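Local atomic coordinates of response regulator aspartate phosphatase H (PDB entry 3Q15), a protein that dephosphorylates the sporulation phosphotransferase Spo0F and also acts on the competence regulator ComA, separating sporulation and competence in time. Residues His296-Glu301 with Lys329-Tyr334; Leu98-Ser103 with Glu128-Phe133; Val187-Tyr192 with Asp199-His204. All blocks are in the same frame, centred on the assembly; numbering follows the deposited sequence.

All three contacts belong to an all-helical chain and follow one another along it without touching. Interaction 3 is the buried one: two antiparallel helices in the region of predicted TPR 3 meet through small alanines, with aromatic rings beside them that reach the C-terminus of another subunit. Interaction 2, within predicted TPR 1, is partly buried; a tyrosine meets a leucine on its inner side, while a lysine and a glutamate pair by a long salt bridge that a water also spans. Interaction 1 lies at the surface, where two helix starts meet round one phenylalanine, almost wholly by apolar contact. Interactions 1 and 2 flank the chain's centre on opposite sides, their own centres about 38 Å apart.

Interaction 1: His296-Glu301 with Lys329-Tyr334; sequences HKFYKE and KNLHAY
The ring of F298 has the methyl CD1 of L331 over the middle of one face, in a CH-pi contact 3.7 Å from the ring centroid and only 4° off the normal. All six ring carbons therefore lie at nearly equal distance from that methyl. Two more groups come in obliquely. The aliphatic part of K329 reaches the far end of the ring, its CD 3.6 Å from F298 CE1 and equally close to CZ, while the ring of Y334 arrives at the near end, its CE2 3.7 Å from F298 CB. The side chains of F298 and Y334 run at about a right angle to each other, and the tyrosine meets the base of the phenylalanine through CE2. K329 bends at its last torsion (chi4 59°), which turns NZ off the line of the CD methylene that touches F298; this amine has a weak hydrogen bond to Y325 OH. F298 and L331 are each the N-cap residue of a helix, and N330, with positive phi, is the C-prime residue of the Schellman motif closing helix 316-328. The contact thus joins the starts of helices 299-310 and 332-348 beside the end of helix 316-328, whose Y325 also touches F298 and whose F326 packs against L331 and meets Y334 edge-to-face.

Interaction 2: Leu98-Ser103 with Glu128-Phe133; sequences LLKYYS and EKELPF
K100 and Y101 on helix 93-113 face E130 and L131 in the turn that follows helix 117-128; the backbones come closest at Y101 and E130, with CA atoms 5.7 Å apart, where a type I beta turn from E128 to L131 leads into a short 3-10 segment. On the outer side K100 stretches fully extended across E130, the two side chains at about a right angle. Its methylenes lie against the carboxylate, CD and CE of K100 each 3.4 Å from E130 OE1, before the amine is reached. The salt bridge itself is long, with K100 NZ 3.6 Å from E130 OE1, and a water bridges the same two atoms: it accepts from NZ at 2.8 Å and donates to OE1 at 3.0 Å. E130 is bent at chi2 (-56°), which folds its carboxylate back against the lysine methylenes that pass across it, while CB stays against Y101. That CB sits at the edge of the tyrosine ring, near its plane, and 3.9 Å from Y101 CB. Further along the same ring, L131 turns its CD2 methyl obliquely onto Y101 CE2, a tight approach of 3.2 Å. The exposed K100 and its water lie on the solvent side, while Y101 and L131 are buried. Here helix 93-113 meets the loop after helix 117-128, in the region of predicted TPR 1. Helix 137-153 packs beside this layer, with F143 against Y101 and K140 against L131, whereas helix 49-67 touches helix 93-113 through L57 on L98 and L99.

Interaction 3: Val187-Tyr192 with Asp199-His204; sequences VIAGNY and DKALPH
Y192 spreads its ring over the start of the K200 side chain, whose CB lies over the ring centre in a CH-pi contact, 3.7 Å from the centroid. The extended lysine continues past the rim, CD 3.6 Å from Y192 CE1. The second CH-pi contact reverses the roles: I188, on the helix of Y192, puts CG2 over the H204 ring of the facing helix, 3.7 Å from its centroid and 11° off its normal. The two rings meet rim to rim, their planes only 14° apart, with H204 NE2 at the edge of the tyrosine. Beside the ring pair the backbones draw close at two alanines, A189 CB to A201 CB 3.7 Å, which lets the antiparallel axes of this helical hairpin, in predicted TPR 3, approach to 8.0 Å. The chemistry divides accordingly: apolar carbon packs the helices together, while the polar ends serve another subunit. Y192 OH and H204 NE2 both hydrogen-bond to OXT of Y378 of the second subunit, and K200 NZ to O of its Y376. Two bonds thus hold one terminal carboxylate oxygen, and the interhelical packing and the polar grip on the second subunit use the same three side chains.

Interaction 1: His296-Glu301 with Lys329-Tyr334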
# COMPACT_ATOMS: atom_id res chain seq x y z
N HIS A 296 -30.93 5.89 2.18
CA HIS A 296 -29.78 6.74 1.89
C HIS A 296 -29.15 6.35 0.56
O HIS A 296 -28.15 6.94 0.14
CB HIS A 296 -28.75 6.65 3.01
CG HIS A 296 -29.25 7.11 4.34
ND1 HIS A 296 -29.30 8.44 4.69
CD2 HIS A 296 -29.72 6.42 5.41
CE1 HIS A 296 -29.78 8.56 5.92
NE2 HIS A 296 -30.05 7.34 6.37
N LYS A 297 -29.73 5.35 -0.10
CA LYS A 297 -29.20 4.88 -1.37
C LYS A 297 -29.85 5.59 -2.55
O LYS A 297 -30.80 6.36 -2.38
CB LYS A 297 -29.38 3.37 -1.50
CG LYS A 297 -28.36 2.55 -0.71
CD LYS A 297 -26.95 2.79 -1.22
CE LYS A 297 -25.94 1.93 -0.47
NZ LYS A 297 -26.14 0.47 -0.69
N PHE A 298 -29.34 5.33 -3.74
CA PHE A 298 -29.86 5.95 -4.95
C PHE A 298 -30.46 4.92 -5.91
O PHE A 298 -30.58 5.19 -7.11
CB PHE A 298 -28.77 6.77 -5.64
CG PHE A 298 -28.27 7.94 -4.82
CD1 PHE A 298 -28.87 9.18 -4.93
CD2 PHE A 298 -27.22 7.78 -3.93
CE1 PHE A 298 -28.41 10.25 -4.18
CE2 PHE A 298 -26.76 8.84 -3.18
CZ PHE A 298 -27.36 10.08 -3.30
N TYR A 299 -30.86 3.77 -5.39
CA TYR A 299 -31.48 2.74 -6.23
C TYR A 299 -32.70 3.29 -6.95
O TYR A 299 -33.07 2.81 -8.02
CB TYR A 299 -31.82 1.49 -5.42
CG TYR A 299 -30.59 0.70 -5.02
CD1 TYR A 299 -29.92 -0.08 -5.95
CD2 TYR A 299 -30.10 0.75 -3.72
CE1 TYR A 299 -28.78 -0.79 -5.60
CE2 TYR A 299 -28.97 0.04 -3.36
CZ TYR A 299 -28.31 -0.73 -4.30
OH TYR A 299 -27.19 -1.43 -3.95
N LYS A 300 -33.32 4.31 -6.37
CA LYS A 300 -34.45 4.97 -7.01
C LYS A 300 -34.03 5.55 -8.35
O LYS A 300 -34.75 5.43 -9.34
CB LYS A 300 -35.02 6.07 -6.10
CG LYS A 300 -36.39 6.58 -6.54
CD LYS A 300 -37.02 7.48 -5.49
CE LYS A 300 -36.35 8.85 -5.48
NZ LYS A 300 -36.55 9.56 -6.76
N GLU A 301 -32.87 6.19 -8.38
CA GLU A 301 -32.37 6.83 -9.59
C GLU A 301 -31.83 5.80 -10.59
O GLU A 301 -31.93 6.00 -11.81
CB GLU A 301 -31.29 7.86 -9.26
CG GLU A 301 -31.83 9.21 -8.81
CD GLU A 301 -32.36 9.20 -7.39
OE1 GLU A 301 -33.05 10.17 -7.01
OE2 GLU A 301 -32.08 8.23 -6.65
N LYS A 329 -24.37 15.58 -7.19
CA LYS A 329 -23.91 14.94 -5.96
C LYS A 329 -22.56 14.23 -6.14
O LYS A 329 -22.17 13.40 -5.31
CB LYS A 329 -24.96 13.96 -5.44
CG LYS A 329 -26.14 14.63 -4.75
CD LYS A 329 -27.06 13.61 -4.12
CE LYS A 329 -28.01 14.26 -3.12
NZ LYS A 329 -28.86 15.30 -3.76
N ASN A 330 -21.85 14.57 -7.21
CA ASN A 330 -20.57 13.95 -7.51
C ASN A 330 -20.60 12.42 -7.45
O ASN A 330 -19.73 11.80 -6.85
CB ASN A 330 -19.48 14.48 -6.58
CG ASN A 330 -19.15 15.94 -6.84
OD1 ASN A 330 -18.33 16.26 -7.69
ND2 ASN A 330 -19.80 16.83 -6.10
N LEU A 331 -21.62 11.83 -8.06
CA LEU A 331 -21.74 10.38 -8.13
C LEU A 331 -21.21 9.88 -9.46
O LEU A 331 -21.96 9.37 -10.30
CB LEU A 331 -23.20 9.95 -7.94
CG LEU A 331 -23.84 10.37 -6.61
CD1 LEU A 331 -25.34 10.13 -6.62
CD2 LEU A 331 -23.17 9.65 -5.45
N HIS A 332 -19.90 10.01 -9.66
CA HIS A 332 -19.29 9.74 -10.95
C HIS A 332 -19.28 8.26 -11.31
O HIS A 332 -19.29 7.90 -12.50
CB HIS A 332 -17.89 10.35 -11.02
CG HIS A 332 -17.87 11.83 -10.79
ND1 HIS A 332 -18.56 12.71 -11.59
CD2 HIS A 332 -17.25 12.57 -9.85
CE1 HIS A 332 -18.36 13.94 -11.15
NE2 HIS A 332 -17.57 13.88 -10.09
N ALA A 333 -19.26 7.40 -10.30
CA ALA A 333 -19.35 5.96 -10.51
C ALA A 333 -20.68 5.60 -11.17
O ALA A 333 -20.71 4.75 -12.06
CB ALA A 333 -19.19 5.21 -9.19
N TYR A 334 -21.76 6.24 -10.74
CA TYR A 334 -23.08 5.99 -11.29
C TYR A 334 -23.17 6.52 -12.72
O TYR A 334 -23.77 5.90 -13.59
CB TYR A 334 -24.17 6.63 -10.43
CG TYR A 334 -24.37 5.98 -9.09
CD1 TYR A 334 -23.66 4.83 -8.73
CD2 TYR A 334 -25.27 6.50 -8.17
CE1 TYR A 334 -23.84 4.23 -7.50
CE2 TYR A 334 -25.46 5.91 -6.93
CZ TYR A 334 -24.74 4.77 -6.60
OH TYR A 334 -24.93 4.18 -5.37

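Interaction 2: Leu98-Ser103 with Glu128-Phe133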
# COMPACT_ATOMS: atom_id res chain seq x y z
N LEU A 98 -1.37 0.12 24.63
CA LEU A 98 -2.67 0.04 23.98
C LEU A 98 -3.20 1.42 23.62
O LEU A 98 -3.71 1.63 22.52
CB LEU A 98 -3.67 -0.70 24.86
CG LEU A 98 -4.99 -1.10 24.20
CD1 LEU A 98 -4.76 -1.65 22.80
CD2 LEU A 98 -5.74 -2.11 25.06
N LEU A 99 -3.06 2.37 24.55
CA LEU A 99 -3.47 3.75 24.29
C LEU A 99 -2.75 4.30 23.07
O LEU A 99 -3.37 4.92 22.21
CB LEU A 99 -3.19 4.64 25.50
CG LEU A 99 -4.02 4.39 26.76
CD1 LEU A 99 -3.60 5.38 27.84
CD2 LEU A 99 -5.50 4.51 26.45
N LYS A 100 -1.44 4.08 23.01
CA LYS A 100 -0.65 4.54 21.89
C LYS A 100 -1.19 3.95 20.59
O LYS A 100 -1.28 4.65 19.58
CB LYS A 100 0.82 4.14 22.08
CG LYS A 100 1.74 4.67 21.00
CD LYS A 100 3.20 4.40 21.33
CE LYS A 100 4.14 5.12 20.38
NZ LYS A 100 5.57 4.86 20.70
N TYR A 101 -1.55 2.68 20.63
CA TYR A 101 -2.06 1.99 19.45
C TYR A 101 -3.36 2.62 18.96
O TYR A 101 -3.54 2.87 17.77
CB TYR A 101 -2.29 0.50 19.74
CG TYR A 101 -3.16 -0.18 18.70
CD1 TYR A 101 -4.49 -0.45 18.96
CD2 TYR A 101 -2.64 -0.54 17.47
CE1 TYR A 101 -5.29 -1.08 18.01
CE2 TYR A 101 -3.43 -1.16 16.52
CZ TYR A 101 -4.75 -1.43 16.79
OH TYR A 101 -5.53 -2.05 15.84
N TYR A 102 -4.26 2.88 19.90
CA TYR A 102 -5.55 3.49 19.57
C TYR A 102 -5.40 4.91 19.04
O TYR A 102 -6.04 5.28 18.05
CB TYR A 102 -6.46 3.48 20.80
CG TYR A 102 -7.19 2.16 21.00
CD1 TYR A 102 -7.36 1.63 22.27
CD2 TYR A 102 -7.72 1.46 19.92
CE1 TYR A 102 -8.02 0.43 22.46
CE2 TYR A 102 -8.38 0.26 20.10
CZ TYR A 102 -8.53 -0.24 21.38
OH TYR A 102 -9.19 -1.43 21.58
N SER A 103 -4.55 5.71 19.68
CA SER A 103 -4.38 7.10 19.27
C SER A 103 -3.94 7.18 17.81
O SER A 103 -4.42 8.02 17.06
CB SER A 103 -3.38 7.83 20.17
OG SER A 103 -2.07 7.30 20.03
N GLU A 128 0.47 -0.21 13.24
CA GLU A 128 0.83 -1.62 13.12
C GLU A 128 2.05 -1.97 13.98
O GLU A 128 2.11 -3.05 14.57
CB GLU A 128 1.06 -2.03 11.66
CG GLU A 128 1.20 -3.54 11.46
CD GLU A 128 1.35 -3.95 10.00
OE1 GLU A 128 1.10 -3.10 9.11
OE2 GLU A 128 1.73 -5.11 9.74
N LYS A 129 3.02 -1.05 14.07
CA LYS A 129 4.24 -1.30 14.84
C LYS A 129 3.95 -1.54 16.32
O LYS A 129 4.78 -2.08 17.04
CB LYS A 129 5.24 -0.15 14.69
CG LYS A 129 5.67 0.15 13.27
CD LYS A 129 6.76 1.22 13.23
CE LYS A 129 6.82 1.91 11.88
NZ LYS A 129 6.97 0.95 10.75
N GLU A 130 2.77 -1.12 16.76
CA GLU A 130 2.36 -1.31 18.15
C GLU A 130 1.74 -2.68 18.39
O GLU A 130 1.67 -3.15 19.53
CB GLU A 130 1.37 -0.22 18.57
CG GLU A 130 1.95 1.18 18.57
CD GLU A 130 3.18 1.29 19.45
OE1 GLU A 130 4.12 2.02 19.06
OE2 GLU A 130 3.21 0.65 20.52
N LEU A 131 1.29 -3.33 17.32
CA LEU A 131 0.66 -4.64 17.43
C LEU A 131 1.55 -5.70 18.09
O LEU A 131 1.08 -6.45 18.94
CB LEU A 131 0.17 -5.13 16.07
CG LEU A 131 -1.18 -4.59 15.58
CD1 LEU A 131 -2.28 -4.94 16.57
CD2 LEU A 131 -1.11 -3.10 15.38
N PRO A 132 2.83 -5.78 17.68
CA PRO A 132 3.74 -6.80 18.22
C PRO A 132 3.79 -6.80 19.74
O PRO A 132 4.19 -7.80 20.34
CB PRO A 132 5.10 -6.39 17.65
CG PRO A 132 4.77 -5.69 16.38
CD PRO A 132 3.49 -4.95 16.65
N PHE A 133 3.41 -5.69 20.35
CA PHE A 133 3.44 -5.57 21.80
C PHE A 133 2.09 -5.93 22.42
O PHE A 133 1.90 -5.81 23.63
CB PHE A 133 3.87 -4.16 22.20
CG PHE A 133 5.24 -3.79 21.71
CD1 PHE A 133 6.36 -4.01 22.50
CD2 PHE A 133 5.41 -3.24 20.45
CE1 PHE A 133 7.62 -3.67 22.04
CE2 PHE A 133 6.67 -2.90 19.98
CZ PHE A 133 7.78 -3.12 20.78
O HOH W 1 6.13 2.19 21.33

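Interaction 3: Val187-Tyr192 with Asp199-His204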
# COMPACT_ATOMS: atom_id res chain seq x y z
N VAL A 187 -14.54 -9.24 1.08
CA VAL A 187 -13.49 -8.28 0.79
C VAL A 187 -12.53 -8.83 -0.27
O VAL A 187 -12.15 -8.13 -1.20
CB VAL A 187 -12.71 -7.89 2.05
CG1 VAL A 187 -11.50 -7.04 1.68
CG2 VAL A 187 -13.62 -7.14 3.01
N ILE A 188 -12.16 -10.10 -0.13
CA ILE A 188 -11.28 -10.74 -1.10
C ILE A 188 -11.91 -10.76 -2.49
O ILE A 188 -11.26 -10.43 -3.48
CB ILE A 188 -10.92 -12.17 -0.67
CG1 ILE A 188 -10.17 -12.14 0.67
CG2 ILE A 188 -10.09 -12.86 -1.73
CD1 ILE A 188 -9.92 -13.53 1.25
N ALA A 189 -13.18 -11.14 -2.55
CA ALA A 189 -13.92 -11.14 -3.81
C ALA A 189 -13.97 -9.73 -4.40
O ALA A 189 -13.70 -9.53 -5.58
CB ALA A 189 -15.32 -11.68 -3.61
N GLY A 190 -14.33 -8.76 -3.56
CA GLY A 190 -14.42 -7.37 -3.99
C GLY A 190 -13.12 -6.89 -4.59
O GLY A 190 -13.12 -6.17 -5.59
N ASN A 191 -12.01 -7.29 -3.98
CA ASN A 191 -10.69 -6.92 -4.47
C ASN A 191 -10.41 -7.49 -5.86
O ASN A 191 -9.92 -6.78 -6.75
CB ASN A 191 -9.60 -7.35 -3.48
CG ASN A 191 -9.56 -6.47 -2.24
OD1 ASN A 191 -10.15 -5.38 -2.22
ND2 ASN A 191 -8.87 -6.93 -1.21
N TYR A 192 -10.72 -8.76 -6.04
CA TYR A 192 -10.59 -9.39 -7.35
C TYR A 192 -11.43 -8.66 -8.39
O TYR A 192 -11.00 -8.48 -9.52
CB TYR A 192 -10.97 -10.86 -7.29
CG TYR A 192 -9.84 -11.75 -6.82
CD1 TYR A 192 -8.63 -11.78 -7.50
CD2 TYR A 192 -9.99 -12.57 -5.70
CE1 TYR A 192 -7.60 -12.59 -7.08
CE2 TYR A 192 -8.96 -13.39 -5.28
CZ TYR A 192 -7.77 -13.39 -5.97
OH TYR A 192 -6.73 -14.20 -5.56
N ASP A 199 -14.03 -14.36 -12.05
CA ASP A 199 -13.85 -15.80 -11.92
C ASP A 199 -13.00 -16.15 -10.69
O ASP A 199 -13.17 -17.20 -10.08
CB ASP A 199 -13.24 -16.40 -13.19
CG ASP A 199 -11.92 -15.76 -13.57
OD1 ASP A 199 -11.00 -16.50 -13.97
OD2 ASP A 199 -11.80 -14.52 -13.46
N LYS A 200 -12.08 -15.26 -10.32
CA LYS A 200 -11.26 -15.48 -9.13
C LYS A 200 -12.05 -15.18 -7.86
O LYS A 200 -11.82 -15.79 -6.82
CB LYS A 200 -9.98 -14.65 -9.18
CG LYS A 200 -8.99 -15.13 -10.21
CD LYS A 200 -7.80 -14.20 -10.31
CE LYS A 200 -6.84 -14.64 -11.41
NZ LYS A 200 -5.69 -13.70 -11.52
N ALA A 201 -12.98 -14.24 -7.95
CA ALA A 201 -13.81 -13.87 -6.81
C ALA A 201 -14.81 -14.97 -6.46
O ALA A 201 -15.13 -15.19 -5.29
CB ALA A 201 -14.54 -12.57 -7.10
N LEU A 202 -15.31 -15.65 -7.49
CA LEU A 202 -16.42 -16.58 -7.32
C LEU A 202 -16.19 -17.66 -6.26
O LEU A 202 -17.06 -17.90 -5.43
CB LEU A 202 -16.81 -17.21 -8.67
CG LEU A 202 -18.03 -18.15 -8.63
CD1 LEU A 202 -19.27 -17.41 -8.15
CD2 LEU A 202 -18.26 -18.78 -10.00
N PRO A 203 -15.01 -18.30 -6.28
CA PRO A 203 -14.76 -19.35 -5.27
C PRO A 203 -14.94 -18.82 -3.85
O PRO A 203 -15.51 -19.52 -3.01
CB PRO A 203 -13.30 -19.75 -5.52
CG PRO A 203 -13.06 -19.41 -6.95
CD PRO A 203 -13.87 -18.16 -7.20
N HIS A 204 -14.47 -17.61 -3.59
CA HIS A 204 -14.58 -17.04 -2.25
C HIS A 204 -16.03 -16.73 -1.90
O HIS A 204 -16.46 -16.92 -0.76
CB HIS A 204 -13.70 -15.79 -2.12
CG HIS A 204 -12.25 -16.06 -2.40
ND1 HIS A 204 -11.43 -16.71 -1.51
CD2 HIS A 204 -11.49 -15.79 -3.49
CE1 HIS A 204 -10.22 -16.82 -2.03
NE2 HIS A 204 -10.23 -16.27 -3.23